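Local coordinates for protein farnesyltransferase, putative (Trypanosoma cruzi, PDB 3WCA) that probably condenses two farnesyl diphosphate molecules into squalene in a magnesium-dependent, NAD(P)H-consuming step that feeds lanosterol biosynthesis, at residues A[64-69]-A[86-91]; A[152-157]-A[254-259]; A[216-221]-A[233-238]; A[286-291]-A[327-332]. The protein carries 1 engineered substitution. All blocks are in the same frame, centred on the assembly; numbering follows the deposited sequence.

Interaction 1 (A[64-69]-A[86-91]); sequences LRALDT and PKFHEH
F88 drives its ring against A66 and L67 on helix 51-72, the helix that carries the aspartate-rich magnesium site of this all-helical squalene/phytoene synthase fold. The contact is a worked example of how one aromatic residue can carry the whole contact between a loop segment and a helix segment. From the backbone outward, CB of F88 first meets L67 CD2 at 3.4 Å. F88 CG comes next, 3.3 Å from L67 CD2, and F88 CD2 is as close to that methyl, while L67 CG is farther from this ring atom. Toward the tip the partner changes: F88 CE2 lies 3.5 Å from A66 CB. With CG of F88 anti to the backbone N (chi1 -154°), the ring extends along the helix surface far enough to touch two consecutive residues. L67 and F88 run past one another in opposite directions, and both A66 CB and L67 CD2 approach the ring obliquely. No hydrogen bond crosses this buried apolar junction. W97 meets the F88 ring with the two planes nearly perpendicular, and L111 of helix 105-112 packs on it as well. On the same helix D68, with E71 and D72, binds magnesium, and the side chain of L67 lies about 9 Å from the ion. At the outer end of the phenylalanine, CZ of F88 rests 3.3 Å from the methyl CB of A66.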
loop_
_atom_site.group_PDB
_atom_site.type_symbol
_atom_site.label_atom_id
_atom_site.label_comp_id
_atom_site.label_asym_id
_atom_site.label_seq_id
_atom_site.Cartn_x
_atom_site.Cartn_y
_atom_site.Cartn_z
ATOM N N LEU A 64 -10.863 -5.412 -4.354
ATOM C CA LEU A 64 -10.511 -4.395 -3.368
ATOM C C LEU A 64 -10.548 -3.008 -3.989
ATOM O O LEU A 64 -10.884 -2.018 -3.327
ATOM C CB LEU A 64 -9.113 -4.666 -2.789
ATOM C CG LEU A 64 -8.904 -6.027 -2.115
ATOM C CD1 LEU A 64 -7.558 -6.031 -1.395
ATOM C CD2 LEU A 64 -10.038 -6.299 -1.115
ATOM N N ARG A 65 -10.200 -2.943 -5.267
ATOM C CA ARG A 65 -10.192 -1.682 -5.980
ATOM C C ARG A 65 -11.620 -1.168 -6.093
ATOM O O ARG A 65 -11.864 0.041 -6.068
ATOM C CB ARG A 65 -9.598 -1.877 -7.366
ATOM C CG ARG A 65 -9.496 -0.600 -8.143
ATOM C CD ARG A 65 -8.656 0.423 -7.401
ATOM N NE ARG A 65 -8.655 1.685 -8.125
ATOM C CZ ARG A 65 -7.824 2.687 -7.882
ATOM N NH1 ARG A 65 -6.913 2.579 -6.919
ATOM N NH2 ARG A 65 -7.900 3.791 -8.614
ATOM N N ALA A 66 -12.563 -2.088 -6.246
ATOM C CA ALA A 66 -13.968 -1.712 -6.320
ATOM C C ALA A 66 -14.351 -1.102 -4.962
ATOM O O ALA A 66 -14.942 -0.022 -4.913
ATOM C CB ALA A 66 -14.830 -2.942 -6.617
ATOM N N LEU A 67 -14.004 -1.785 -3.868
ATOM C CA LEU A 67 -14.309 -1.271 -2.527
ATOM C C LEU A 67 -13.768 0.139 -2.373
ATOM O O LEU A 67 -14.469 1.050 -1.903
ATOM C CB LEU A 67 -13.657 -2.116 -1.431
ATOM C CG LEU A 67 -14.166 -3.519 -1.141
ATOM C CD1 LEU A 67 -13.371 -4.106 0.024
ATOM C CD2 LEU A 67 -15.646 -3.458 -0.823
ATOM N N ASP A 68 -12.503 0.303 -2.745
ATOM C CA ASP A 68 -11.844 1.588 -2.631
ATOM C C ASP A 68 -12.612 2.668 -3.377
ATOM O O ASP A 68 -12.730 3.797 -2.905
ATOM C CB ASP A 68 -10.421 1.507 -3.176
ATOM C CG ASP A 68 -9.672 2.797 -2.999
ATOM O OD1 ASP A 68 -9.384 3.153 -1.838
ATOM O OD2 ASP A 68 -9.387 3.466 -4.014
ATOM N N THR A 69 -13.131 2.312 -4.545
ATOM C CA THR A 69 -13.879 3.251 -5.363
ATOM C C THR A 69 -15.144 3.740 -4.644
ATOM O O THR A 69 -15.532 4.902 -4.778
ATOM C CB THR A 69 -14.237 2.609 -6.721
ATOM O OG1 THR A 69 -13.027 2.326 -7.432
ATOM C CG2 THR A 69 -15.089 3.537 -7.555
ATOM N N PRO A 86 -20.393 -3.470 3.525
ATOM C CA PRO A 86 -20.433 -4.722 4.296
ATOM C C PRO A 86 -20.871 -5.973 3.550
ATOM O O PRO A 86 -20.485 -7.083 3.916
ATOM C CB PRO A 86 -21.369 -4.383 5.452
ATOM C CG PRO A 86 -21.093 -2.926 5.669
ATOM C CD PRO A 86 -21.109 -2.404 4.246
ATOM N N LYS A 87 -21.679 -5.812 2.516
ATOM C CA LYS A 87 -22.118 -6.977 1.765
ATOM C C LYS A 87 -21.478 -7.030 0.385
ATOM O O LYS A 87 -21.954 -7.723 -0.512
ATOM C CB LYS A 87 -23.652 -7.002 1.651
ATOM C CG LYS A 87 -24.295 -5.726 1.120
ATOM C CD LYS A 87 -25.793 -5.945 0.895
ATOM C CE LYS A 87 -26.449 -4.762 0.195
ATOM N NZ LYS A 87 -26.666 -3.604 1.101
ATOM N N PHE A 88 -20.376 -6.309 0.222
ATOM C CA PHE A 88 -19.701 -6.297 -1.056
ATOM C C PHE A 88 -19.186 -7.681 -1.378
ATOM O O PHE A 88 -19.299 -8.136 -2.508
ATOM C CB PHE A 88 -18.533 -5.320 -1.050
ATOM C CG PHE A 88 -18.197 -4.790 -2.408
ATOM C CD1 PHE A 88 -18.938 -3.746 -2.958
ATOM C CD2 PHE A 88 -17.149 -5.335 -3.143
ATOM C CE1 PHE A 88 -18.636 -3.250 -4.226
ATOM C CE2 PHE A 88 -16.840 -4.846 -4.409
ATOM C CZ PHE A 88 -17.587 -3.800 -4.951
ATOM N N HIS A 89 -18.629 -8.353 -0.379
ATOM C CA HIS A 89 -18.095 -9.696 -0.576
ATOM C C HIS A 89 -19.163 -10.695 -1.024
ATOM O O HIS A 89 -18.855 -11.671 -1.707
ATOM C CB HIS A 89 -17.432 -10.200 0.709
ATOM C CG HIS A 89 -18.402 -10.615 1.772
ATOM N ND1 HIS A 89 -19.320 -9.748 2.325
ATOM C CD2 HIS A 89 -18.590 -11.806 2.389
ATOM C CE1 HIS A 89 -20.032 -10.387 3.236
ATOM N NE2 HIS A 89 -19.608 -11.637 3.296
ATOM N N GLU A 90 -20.417 -10.456 -0.646
ATOM C CA GLU A 90 -21.493 -11.363 -1.034
ATOM C C GLU A 90 -21.731 -11.349 -2.538
ATOM O O GLU A 90 -22.123 -12.361 -3.115
ATOM C CB GLU A 90 -22.791 -11.012 -0.288
ATOM C CG GLU A 90 -22.702 -11.287 1.215
ATOM C CD GLU A 90 -23.946 -10.882 1.990
ATOM O OE1 GLU A 90 -23.896 -10.914 3.243
ATOM O OE2 GLU A 90 -24.967 -10.538 1.355
ATOM N N HIS A 91 -21.472 -10.212 -3.177
ATOM C CA HIS A 91 -21.672 -10.088 -4.616
ATOM C C HIS A 91 -20.697 -10.926 -5.447
ATOM O O HIS A 91 -20.915 -11.143 -6.639
ATOM C CB HIS A 91 -21.569 -8.624 -5.030
ATOM C CG HIS A 91 -22.454 -7.714 -4.239
ATOM N ND1 HIS A 91 -23.758 -8.032 -3.930
ATOM C CD2 HIS A 91 -22.226 -6.492 -3.704
ATOM C CE1 HIS A 91 -24.297 -7.043 -3.239
ATOM N NE2 HIS A 91 -23.389 -6.097 -3.088
#

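Interaction 2 (A[152-157]-A[254-259]); sequences ETKADY and VADALV
The Y157 ring and the D256 carboxylate come from opposite directions with their planes 34° apart. At the edge of the ring, near its plane, D256 OD2 lies 3.1 Å from Y157 CE2. A water also sits at the ring edge, in the ring plane, accepting from Y157 OH at 2.8 Å and donating to D256 OD2 at 2.7 Å. The same carboxylate oxygen has its direct ionic partner outside the two segments, in K202 of helix 191-207, whose charge would be expected to favour the ionised aspartate. D256 OD1 is served by a second water, which links it to K154 NZ; amine and carboxylate are otherwise too far apart for a salt bridge. This is a solvent-mediated junction between the first turn of helix 154-179 and the C-terminal part of helix 243-258 in the helical squalene synthase fold. That first turn is held by a capping box: D156 N donates to T153 OG1 at 2.8 Å, and T153 N returns a nearly straight bond (176°) to D156 OD1, arriving from above the carboxylate plane. E152 N reaches D156 OD1 too, on its anti lone pair. Bent at chi3 (70°), the K154 chain brings its CE to 4.0 Å from D256 OD1.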
loop_
_atom_site.group_PDB
_atom_site.type_symbol
_atom_site.label_atom_id
_atom_site.label_comp_id
_atom_site.label_asym_id
_atom_site.label_seq_id
_atom_site.Cartn_x
_atom_site.Cartn_y
_atom_site.Cartn_z
ATOM N N GLU A 152 -7.127 9.991 14.490
ATOM C CA GLU A 152 -6.560 10.859 15.507
ATOM C C GLU A 152 -5.241 10.353 16.082
ATOM O O GLU A 152 -4.264 11.099 16.173
ATOM C CB GLU A 152 -7.573 11.055 16.642
ATOM C CG GLU A 152 -8.910 11.670 16.213
ATOM C CD GLU A 152 -8.759 13.057 15.591
ATOM O OE1 GLU A 152 -7.997 13.882 16.140
ATOM O OE2 GLU A 152 -9.414 13.329 14.560
ATOM N N THR A 153 -5.216 9.082 16.461
ATOM C CA THR A 153 -4.036 8.485 17.073
ATOM C C THR A 153 -3.150 7.678 16.126
ATOM O O THR A 153 -3.537 7.377 14.998
ATOM C CB THR A 153 -4.448 7.541 18.210
ATOM O OG1 THR A 153 -5.221 6.467 17.655
ATOM C CG2 THR A 153 -5.292 8.293 19.274
ATOM N N LYS A 154 -1.967 7.323 16.620
ATOM C CA LYS A 154 -1.013 6.525 15.873
ATOM C C LYS A 154 -1.622 5.141 15.751
ATOM O O LYS A 154 -1.409 4.441 14.761
ATOM C CB LYS A 154 0.317 6.453 16.622
ATOM C CG LYS A 154 0.925 7.816 16.850
ATOM C CD LYS A 154 2.247 7.746 17.597
ATOM C CE LYS A 154 3.361 7.157 16.757
ATOM N NZ LYS A 154 4.673 7.323 17.461
ATOM N N ALA A 155 -2.381 4.759 16.774
ATOM C CA ALA A 155 -3.072 3.475 16.801
ATOM C C ALA A 155 -4.096 3.491 15.675
ATOM O O ALA A 155 -4.249 2.506 14.954
ATOM C CB ALA A 155 -3.776 3.283 18.150
ATOM N N ASP A 156 -4.804 4.612 15.542
ATOM C CA ASP A 156 -5.793 4.777 14.481
ATOM C C ASP A 156 -5.073 4.657 13.129
ATOM O O ASP A 156 -5.520 3.937 12.243
ATOM C CB ASP A 156 -6.452 6.167 14.545
ATOM C CG ASP A 156 -7.442 6.322 15.700
ATOM O OD1 ASP A 156 -7.783 7.487 16.001
ATOM O OD2 ASP A 156 -7.890 5.314 16.292
ATOM N N TYR A 157 -3.967 5.387 12.985
ATOM C CA TYR A 157 -3.165 5.394 11.757
ATOM C C TYR A 157 -2.809 3.953 11.376
ATOM O O TYR A 157 -3.115 3.503 10.277
ATOM C CB TYR A 157 -1.904 6.237 11.992
ATOM C CG TYR A 157 -0.938 6.403 10.822
ATOM C CD1 TYR A 157 -1.393 6.670 9.522
ATOM C CD2 TYR A 157 0.440 6.403 11.044
ATOM C CE1 TYR A 157 -0.488 6.944 8.479
ATOM C CE2 TYR A 157 1.347 6.672 10.013
ATOM C CZ TYR A 157 0.879 6.946 8.737
ATOM O OH TYR A 157 1.793 7.248 7.741
ATOM N N VAL A 254 8.292 9.911 8.535
ATOM C CA VAL A 254 9.274 9.000 7.966
ATOM C C VAL A 254 9.764 8.049 9.064
ATOM O O VAL A 254 9.782 6.826 8.878
ATOM C CB VAL A 254 10.453 9.785 7.369
ATOM C CG1 VAL A 254 11.573 8.841 6.960
ATOM C CG2 VAL A 254 9.976 10.563 6.154
ATOM N N ALA A 255 10.147 8.612 10.212
ATOM C CA ALA A 255 10.618 7.808 11.340
ATOM C C ALA A 255 9.583 6.749 11.682
ATOM O O ALA A 255 9.913 5.610 11.995
ATOM C CB ALA A 255 10.869 8.697 12.561
ATOM N N ASP A 256 8.317 7.126 11.617
ATOM C CA ASP A 256 7.269 6.175 11.931
ATOM C C ASP A 256 7.224 5.027 10.908
ATOM O O ASP A 256 7.020 3.867 11.269
ATOM C CB ASP A 256 5.928 6.879 11.978
ATOM C CG ASP A 256 4.789 5.920 12.216
ATOM O OD1 ASP A 256 4.668 5.433 13.356
ATOM O OD2 ASP A 256 4.025 5.649 11.260
ATOM N N ALA A 257 7.438 5.340 9.635
ATOM C CA ALA A 257 7.405 4.301 8.600
ATOM C C ALA A 257 8.611 3.373 8.668
ATOM O O ALA A 257 8.509 2.196 8.355
ATOM C CB ALA A 257 7.323 4.939 7.212
ATOM N N LEU A 258 9.752 3.906 9.086
ATOM C CA LEU A 258 10.970 3.119 9.166
ATOM C C LEU A 258 10.868 1.953 10.131
ATOM O O LEU A 258 11.636 0.998 10.033
ATOM C CB LEU A 258 12.144 4.014 9.557
ATOM C CG LEU A 258 12.669 4.872 8.409
ATOM C CD1 LEU A 258 13.764 5.817 8.910
ATOM C CD2 LEU A 258 13.206 3.942 7.326
ATOM N N VAL A 259 9.928 2.042 11.066
ATOM C CA VAL A 259 9.700 0.984 12.054
ATOM C C VAL A 259 9.443 -0.353 11.354
ATOM O O VAL A 259 9.836 -1.410 11.842
ATOM C CB VAL A 259 8.448 1.301 12.952
ATOM C CG1 VAL A 259 8.114 0.113 13.832
ATOM C CG2 VAL A 259 8.715 2.520 13.836
HETATM O O HOH W 1 6.410 5.747 15.563
HETATM O O HOH W 2 4.290 6.955 8.874
#

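Interaction 3 (A[216-221]-A[233-238]); sequences VPPRVF and DLHAFK
V220 and L234 reach toward each other tip to tip, and their methyl groups make the closest approach between the two segments, with V220 CG1 3.2 Å from L234 CD2. That separation is shorter than normal van der Waals contact, so the methyls are tightly pressed. The torsions account for the meeting. V220 places CG1 anti to the backbone N (chi1 170°), sending that branch across to the leucine, while CG2 of V220, beside the backbone N, stays 3.9 Å from the same L234 CD2. L234 likewise holds CG on the side away from its own backbone N (chi1 -154°), and it is its CD2 branch that makes the contact. The second pair is differently built. The H235 side chain crosses P218 at about a right angle and brings its ring edge to the proline: P218 CG lies in the imidazole plane, 3.8 Å from H235 NE2, with P218 CB at a similar distance. These contacts join two loops that precede and follow the short helix 224-227 in the chain, one extended, the other wound into a 3-10 turn at 234-238. An Asx turn starts that winding: H235 N donates to D233 OD1 at 3.1 Å, from well above the carboxylate plane. Next to P218, R219 forms a salt bridge with the magnesium ligand D72, tying the extended loop to the metal site. F209 of helix 209-213 also touches L234, and I213 of the same helix touches H235.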
loop_
_atom_site.group_PDB
_atom_site.type_symbol
_atom_site.label_atom_id
_atom_site.label_comp_id
_atom_site.label_asym_id
_atom_site.label_seq_id
_atom_site.Cartn_x
_atom_site.Cartn_y
_atom_site.Cartn_z
ATOM N N VAL A 216 -11.081 18.277 -2.599
ATOM C CA VAL A 216 -12.353 18.754 -2.067
ATOM C C VAL A 216 -13.344 17.613 -1.873
ATOM O O VAL A 216 -13.838 17.044 -2.845
ATOM C CB VAL A 216 -13.002 19.779 -3.025
ATOM C CG1 VAL A 216 -14.129 20.520 -2.317
ATOM C CG2 VAL A 216 -11.949 20.742 -3.552
ATOM N N PRO A 217 -13.626 17.246 -0.614
ATOM C CA PRO A 217 -13.076 17.845 0.607
ATOM C C PRO A 217 -11.615 17.427 0.762
ATOM O O PRO A 217 -11.128 16.570 0.026
ATOM C CB PRO A 217 -13.942 17.243 1.716
ATOM C CG PRO A 217 -15.202 16.859 1.017
ATOM C CD PRO A 217 -14.696 16.297 -0.277
ATOM N N PRO A 218 -10.896 18.031 1.718
ATOM C CA PRO A 218 -9.489 17.669 1.917
ATOM C C PRO A 218 -9.356 16.287 2.550
ATOM O O PRO A 218 -10.059 15.973 3.508
ATOM C CB PRO A 218 -8.978 18.765 2.854
ATOM C CG PRO A 218 -9.875 19.937 2.539
ATOM C CD PRO A 218 -11.222 19.271 2.445
ATOM N N ARG A 219 -8.466 15.461 2.005
ATOM C CA ARG A 219 -8.229 14.130 2.559
ATOM C C ARG A 219 -7.017 14.201 3.470
ATOM O O ARG A 219 -5.968 14.704 3.069
ATOM C CB ARG A 219 -7.962 13.112 1.454
ATOM C CG ARG A 219 -9.213 12.519 0.859
ATOM C CD ARG A 219 -9.221 12.659 -0.650
ATOM N NE ARG A 219 -10.319 11.903 -1.243
ATOM C CZ ARG A 219 -10.400 10.578 -1.222
ATOM N NH1 ARG A 219 -9.445 9.862 -0.639
ATOM N NH2 ARG A 219 -11.439 9.967 -1.777
ATOM N N VAL A 220 -7.167 13.694 4.690
ATOM C CA VAL A 220 -6.083 13.707 5.664
ATOM C C VAL A 220 -5.882 12.345 6.306
ATOM O O VAL A 220 -6.836 11.727 6.792
ATOM C CB VAL A 220 -6.344 14.740 6.781
ATOM C CG1 VAL A 220 -5.326 14.559 7.899
ATOM C CG2 VAL A 220 -6.259 16.143 6.220
ATOM N N PHE A 221 -4.632 11.891 6.318
ATOM C CA PHE A 221 -4.291 10.599 6.889
ATOM C C PHE A 221 -3.253 10.708 7.993
ATOM O O PHE A 221 -3.238 9.897 8.911
ATOM C CB PHE A 221 -3.792 9.667 5.784
ATOM C CG PHE A 221 -4.815 9.409 4.715
ATOM C CD1 PHE A 221 -5.876 8.538 4.948
ATOM C CD2 PHE A 221 -4.743 10.072 3.491
ATOM C CE1 PHE A 221 -6.864 8.330 3.970
ATOM C CE2 PHE A 221 -5.722 9.875 2.508
ATOM C CZ PHE A 221 -6.788 9.000 2.752
ATOM N N ASP A 233 -2.932 23.429 12.931
ATOM C CA ASP A 233 -3.639 23.333 11.659
ATOM C C ASP A 233 -2.738 22.690 10.612
ATOM O O ASP A 233 -1.769 23.289 10.155
ATOM C CB ASP A 233 -4.087 24.716 11.173
ATOM C CG ASP A 233 -4.678 24.676 9.769
ATOM O OD1 ASP A 233 -5.218 23.618 9.387
ATOM O OD2 ASP A 233 -4.610 25.700 9.048
ATOM N N LEU A 234 -3.074 21.462 10.243
ATOM C CA LEU A 234 -2.326 20.692 9.262
ATOM C C LEU A 234 -2.158 21.488 7.971
ATOM O O LEU A 234 -1.084 21.475 7.354
ATOM C CB LEU A 234 -3.071 19.382 8.995
ATOM C CG LEU A 234 -2.306 18.160 8.507
ATOM C CD1 LEU A 234 -1.084 17.909 9.375
ATOM C CD2 LEU A 234 -3.245 16.961 8.546
ATOM N N HIS A 235 -3.217 22.187 7.570
ATOM C CA HIS A 235 -3.187 22.999 6.360
ATOM C C HIS A 235 -2.094 24.076 6.381
ATOM O O HIS A 235 -1.801 24.692 5.355
ATOM C CB HIS A 235 -4.546 23.674 6.141
ATOM C CG HIS A 235 -5.615 22.751 5.643
ATOM N ND1 HIS A 235 -6.140 21.732 6.410
ATOM C CD2 HIS A 235 -6.274 22.711 4.460
ATOM C CE1 HIS A 235 -7.079 21.106 5.723
ATOM N NE2 HIS A 235 -7.180 21.680 4.537
ATOM N N ALA A 236 -1.490 24.306 7.544
ATOM C CA ALA A 236 -0.442 25.319 7.657
ATOM C C ALA A 236 0.834 24.897 6.934
ATOM O O ALA A 236 1.631 25.741 6.523
ATOM C CB ALA A 236 -0.139 25.599 9.130
ATOM N N PHE A 237 1.022 23.591 6.784
ATOM C CA PHE A 237 2.206 23.052 6.115
ATOM C C PHE A 237 2.273 23.425 4.640
ATOM O O PHE A 237 3.287 23.203 3.979
ATOM C CB PHE A 237 2.252 21.526 6.255
ATOM C CG PHE A 237 2.472 21.049 7.668
ATOM C CD1 PHE A 237 2.906 21.931 8.662
ATOM C CD2 PHE A 237 2.287 19.713 7.998
ATOM C CE1 PHE A 237 3.150 21.481 9.960
ATOM C CE2 PHE A 237 2.527 19.258 9.288
ATOM C CZ PHE A 237 2.962 20.146 10.273
ATOM N N LYS A 238 1.201 24.004 4.119
ATOM C CA LYS A 238 1.192 24.386 2.716
ATOM C C LYS A 238 1.891 25.730 2.492
ATOM O O LYS A 238 2.251 26.074 1.360
ATOM C CB LYS A 238 -0.254 24.439 2.208
ATOM C CG LYS A 238 -0.954 23.078 2.220
ATOM C CD LYS A 238 -2.363 23.143 1.639
ATOM C CE LYS A 238 -3.340 23.827 2.584
ATOM N NZ LYS A 238 -4.728 23.845 2.030
#

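Interaction 4 (A[286-291]-A[327-332]); sequences MAMATL and QMLKTY
Nearly parallel helix packing is the contact here: helices 274-294 and 322-338 run side by side, their short segments inclined by 12° and 9.2 Å apart at closest approach. Both belong to the C-terminal half of the all-helical squalene synthase fold, away from the magnesium and substrate sites. The principle illustrated is that a small residue lets an aromatic lie flat against a neighbouring helix. A289 and Y332 approach to 5.7 Å between their CA atoms. The methyl of A289 sits over one face of the tyrosine ring, almost at its centre, with CB 3.7 Å from the centroid and 12° off the ring normal, which makes this a CH-pi contact. The first torsion of Y332 (chi1 -77°) sets CG beside the backbone N, and the ring then spreads over A289, close to its CA as well as its CB. M288 adds the second half of the contact, against Y332 and L329. Its first torsion, with CG anti to the backbone N, sets M288 CG 3.8 Å from Y332 CB, the two side chains sliding past each other in opposite directions, while M288 CB packs 3.9 Å from L329 CD2. Other helices close around the pair: F199 of helix 191-207 touches M288, I315 of helix 309-318 touches Y332, and M361 of helix 347-362 touches L329. With no hydrogen bond or salt bridge across the segments, the contact depends on dispersion, the weak pull of a methyl on a pi face, and the exclusion of water.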
loop_
_atom_site.group_PDB
_atom_site.type_symbol
_atom_site.label_atom_id
_atom_site.label_comp_id
_atom_site.label_asym_id
_atom_site.label_seq_id
_atom_site.Cartn_x
_atom_site.Cartn_y
_atom_site.Cartn_z
ATOM N N MET A 286 10.849 0.067 -4.102
ATOM C CA MET A 286 10.367 1.344 -4.632
ATOM C C MET A 286 9.926 2.275 -3.494
ATOM O O MET A 286 10.127 3.483 -3.552
ATOM C CB MET A 286 9.171 1.107 -5.539
ATOM C CG MET A 286 9.466 0.178 -6.664
ATOM S SD MET A 286 9.655 1.124 -8.130
ATOM C CE MET A 286 8.103 0.645 -8.904
ATOM N N ALA A 287 9.296 1.696 -2.479
ATOM C CA ALA A 287 8.826 2.463 -1.337
ATOM C C ALA A 287 10.011 3.050 -0.583
ATOM O O ALA A 287 9.982 4.215 -0.184
ATOM C CB ALA A 287 7.993 1.575 -0.408
ATOM N N MET A 288 11.059 2.253 -0.396
ATOM C CA MET A 288 12.235 2.743 0.307
ATOM C C MET A 288 12.934 3.839 -0.499
ATOM O O MET A 288 13.492 4.771 0.085
ATOM C CB MET A 288 13.206 1.604 0.618
ATOM C CG MET A 288 14.408 2.035 1.467
ATOM S SD MET A 288 14.014 2.527 3.185
ATOM C CE MET A 288 13.854 0.959 3.875
ATOM N N ALA A 289 12.893 3.742 -1.832
ATOM C CA ALA A 289 13.516 4.768 -2.672
ATOM C C ALA A 289 12.711 6.062 -2.530
ATOM O O ALA A 289 13.285 7.151 -2.390
ATOM C CB ALA A 289 13.557 4.330 -4.148
ATOM N N THR A 290 11.387 5.948 -2.564
ATOM C CA THR A 290 10.532 7.117 -2.410
ATOM C C THR A 290 10.754 7.738 -1.021
ATOM O O THR A 290 10.922 8.952 -0.886
ATOM C CB THR A 290 9.060 6.735 -2.532
ATOM O OG1 THR A 290 8.811 6.233 -3.844
ATOM C CG2 THR A 290 8.163 7.933 -2.282
ATOM N N LEU A 291 10.762 6.887 -0.000
ATOM C CA LEU A 291 10.952 7.322 1.366
ATOM C C LEU A 291 12.280 8.062 1.549
ATOM O O LEU A 291 12.347 9.050 2.282
ATOM C CB LEU A 291 10.900 6.121 2.315
ATOM C CG LEU A 291 10.756 6.505 3.791
ATOM C CD1 LEU A 291 9.338 7.073 4.024
ATOM C CD2 LEU A 291 11.028 5.295 4.677
ATOM N N GLN A 327 20.933 -5.274 -0.981
ATOM C CA GLN A 327 21.875 -4.201 -1.226
ATOM C C GLN A 327 21.199 -2.927 -1.739
ATOM O O GLN A 327 21.598 -1.825 -1.353
ATOM C CB GLN A 327 23.024 -4.663 -2.138
ATOM C CG GLN A 327 22.652 -5.407 -3.398
ATOM C CD GLN A 327 23.828 -6.218 -3.946
ATOM O OE1 GLN A 327 24.205 -7.256 -3.383
ATOM N NE2 GLN A 327 24.421 -5.736 -5.039
ATOM N N MET A 328 20.171 -3.045 -2.579
ATOM C CA MET A 328 19.489 -1.835 -3.039
ATOM C C MET A 328 18.763 -1.152 -1.872
ATOM O O MET A 328 18.714 0.071 -1.805
ATOM C CB MET A 328 18.498 -2.143 -4.160
ATOM C CG MET A 328 19.165 -2.382 -5.507
ATOM S SD MET A 328 17.972 -2.459 -6.855
ATOM C CE MET A 328 17.384 -4.124 -6.635
ATOM N N LEU A 329 18.208 -1.940 -0.954
ATOM C CA LEU A 329 17.515 -1.378 0.206
ATOM C C LEU A 329 18.543 -0.719 1.126
ATOM O O LEU A 329 18.284 0.331 1.719
ATOM C CB LEU A 329 16.768 -2.464 0.988
ATOM C CG LEU A 329 15.520 -3.101 0.369
ATOM C CD1 LEU A 329 15.010 -4.222 1.275
ATOM C CD2 LEU A 329 14.443 -2.044 0.178
ATOM N N LYS A 330 19.709 -1.344 1.246
ATOM C CA LYS A 330 20.763 -0.785 2.078
ATOM C C LYS A 330 21.183 0.548 1.460
ATOM O O LYS A 330 21.295 1.567 2.151
ATOM C CB LYS A 330 21.961 -1.732 2.135
ATOM C CG LYS A 330 23.020 -1.295 3.140
ATOM C CD LYS A 330 24.332 -2.021 2.931
ATOM C CE LYS A 330 24.603 -2.969 4.071
ATOM N NZ LYS A 330 23.437 -3.869 4.272
ATOM N N THR A 331 21.401 0.534 0.149
ATOM C CA THR A 331 21.792 1.739 -0.573
ATOM C C THR A 331 20.823 2.896 -0.349
ATOM O O THR A 331 21.244 4.015 -0.060
ATOM C CB THR A 331 21.877 1.493 -2.093
ATOM O OG1 THR A 331 22.969 0.609 -2.378
ATOM C CG2 THR A 331 22.093 2.803 -2.825
ATOM N N TYR A 332 19.529 2.635 -0.510
ATOM C CA TYR A 332 18.536 3.677 -0.313
ATOM C C TYR A 332 18.431 4.073 1.153
ATOM O O TYR A 332 18.263 5.243 1.474
ATOM C CB TYR A 332 17.182 3.222 -0.846
ATOM C CG TYR A 332 17.109 3.299 -2.353
ATOM C CD1 TYR A 332 17.221 4.523 -3.009
ATOM C CD2 TYR A 332 16.976 2.145 -3.126
ATOM C CE1 TYR A 332 17.204 4.601 -4.399
ATOM C CE2 TYR A 332 16.962 2.206 -4.517
ATOM C CZ TYR A 332 17.075 3.429 -5.148
ATOM O OH TYR A 332 17.045 3.491 -6.524
#

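In the fold
Interactions 1, 2 and 4 follow one another along the chain, with interaction 3 nested inside the loop that interaction 2 closes. Interactions 1 and 4 lie on opposite sides of the chain's centre, their centres 33 Å apart. Interactions 2 and 3 are closest, at 17 Å between centres, and touch where Y157 CD1 packs 3.8 Å from F221 O. Interaction 2 also meets interaction 4, L258 of helix 243-258 packing on L291 of helix 274-294. Interaction 1 touches none of the others, but its nearest atoms come within about 6 Å of interaction 3; a helix and a loop thus flank the magnesium site, while interactions 2 and 4 join helices farther along the chain.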